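Local coordinates for MarR family transcriptional regulator (Staphylococcus epidermidis, PDB 5HLI), which senses oxidants through a disulfide formed between its subunits and, as a MarR-type transcription regulator, controls gene expression, probably by binding operator DNA as a dimer, at the interface of chains A and B. Sequence-based numbering; all coordinates share one arbitrary frame. Chains: chain A/B, MarR family transcriptional regulator.

The interface of chains A and B. Residues chain A 9, 12-13, 16; chain B 113, 117, 119-120.
Helix 2-36 of chain A lies against the second half of helix 109-117 of chain B, from its middle to its C-terminal end, and the loop that follows it, and a disulfide locks the two subunits together. A:Cys16, one helical turn beyond A:Ala12, and B:Cys119, in the loop, meet tip to tip, SG to SG at 2.0 Å. The cysteine SG of B:Cys119 sits between its backbone N and carbonyl carbon (chi1 52°), which turns it toward the chain A helix. This covalent link is the oxidised state of the redox sensor; the two-fold axis generates its twin. B:Leu120 flanks the bridge, its branch carbon CG 3.7 Å from A:Cys16 SG, an apolar neighbour suited to sulfur.

One turn back, A:Asn13 serves as the polar clasp. Its amide ND2 donates to the backbone O of B:Phe113 at 3.1 Å, nearly straight (162° at H) and in the amide plane, and also to A:Met9 O in its own helix, so two carbonyls fix the amide's rotation. The same amide lies over one face of the B:Phe113 ring, planes 26° apart and CG displaced toward the rim. A:Ala12, with only a methyl, lets the B:Ser117 backbone come close, CB to carbonyl O at 3.7 Å. At the far end the flexible A:Met9 bends at chi2 and chi3 to run its thioether alongside B:Ser117, its SD 3.2 Å from the hydroxyl OG.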
loop_
_atom_site.group_PDB
_atom_site.type_symbol
_atom_site.label_atom_id
_atom_site.label_comp_id
_atom_site.label_asym_id
_atom_site.label_seq_id
_atom_site.Cartn_x
_atom_site.Cartn_y
_atom_site.Cartn_z
ATOM N N MET A 9 8.975 -15.675 13.711
ATOM C CA MET A 9 7.681 -15.010 13.819
ATOM C C MET A 9 7.850 -13.511 14.040
ATOM O O MET A 9 7.086 -12.706 13.495
ATOM C CB MET A 9 6.872 -15.625 14.961
ATOM C CG MET A 9 5.374 -15.660 14.731
ATOM S SD MET A 9 4.830 -17.237 14.052
ATOM C CE MET A 9 5.151 -18.327 15.438
ATOM N N ALA A 12 9.251 -11.747 10.889
ATOM C CA ALA A 12 8.191 -11.693 9.886
ATOM C C ALA A 12 7.270 -10.506 10.133
ATOM O O ALA A 12 6.955 -9.747 9.209
ATOM C CB ALA A 12 7.400 -13.000 9.886
ATOM N N ASN A 13 6.830 -10.327 11.381
ATOM C CA ASN A 13 6.029 -9.157 11.722
ATOM C C ASN A 13 6.794 -7.856 11.524
ATOM O O ASN A 13 6.168 -6.801 11.384
ATOM C CB ASN A 13 5.536 -9.249 13.167
ATOM C CG ASN A 13 4.291 -10.098 13.307
ATOM O OD1 ASN A 13 3.206 -9.586 13.587
ATOM N ND2 ASN A 13 4.436 -11.404 13.106
ATOM N N CYS A 16 7.534 -7.432 7.271
ATOM C CA CYS A 16 6.276 -7.067 6.629
ATOM C C CYS A 16 5.800 -5.692 7.079
ATOM O O CYS A 16 5.192 -4.959 6.291
ATOM C CB CYS A 16 5.211 -8.124 6.922
ATOM S SG CYS A 16 5.586 -9.761 6.243
ATOM N N PHE B 113 1.087 -12.439 16.475
ATOM C CA PHE B 113 2.262 -12.632 15.630
ATOM C C PHE B 113 2.074 -13.808 14.683
ATOM O O PHE B 113 2.462 -13.737 13.511
ATOM C CB PHE B 113 3.507 -12.842 16.495
ATOM C CG PHE B 113 4.181 -11.566 16.918
ATOM C CD1 PHE B 113 3.481 -10.373 16.961
ATOM C CD2 PHE B 113 5.523 -11.562 17.263
ATOM C CE1 PHE B 113 4.106 -9.200 17.348
ATOM C CE2 PHE B 113 6.153 -10.393 17.648
ATOM C CZ PHE B 113 5.444 -9.211 17.690
ATOM N N SER B 117 2.373 -13.566 10.695
ATOM C CA SER B 117 3.682 -13.986 10.202
ATOM C C SER B 117 3.623 -14.646 8.831
ATOM O O SER B 117 4.648 -14.701 8.141
ATOM C CB SER B 117 4.335 -14.945 11.199
ATOM O OG SER B 117 3.532 -16.095 11.394
ATOM N N CYS B 119 2.664 -13.549 6.192
ATOM C CA CYS B 119 2.852 -12.581 5.113
ATOM C C CYS B 119 4.086 -12.874 4.265
ATOM O O CYS B 119 4.197 -12.347 3.152
ATOM C CB CYS B 119 2.938 -11.166 5.692
ATOM S SG CYS B 119 4.156 -10.974 7.025
ATOM N N LEU B 120 5.007 -13.700 4.755
ATOM C CA LEU B 120 6.180 -14.103 4.000
ATOM C C LEU B 120 6.265 -15.623 3.943
ATOM O O LEU B 120 5.925 -16.302 4.919
ATOM C CB LEU B 120 7.461 -13.539 4.631
ATOM C CG LEU B 120 7.750 -12.063 4.363
ATOM C CD1 LEU B 120 8.796 -11.552 5.335
ATOM C CD2 LEU B 120 8.204 -11.862 2.925
#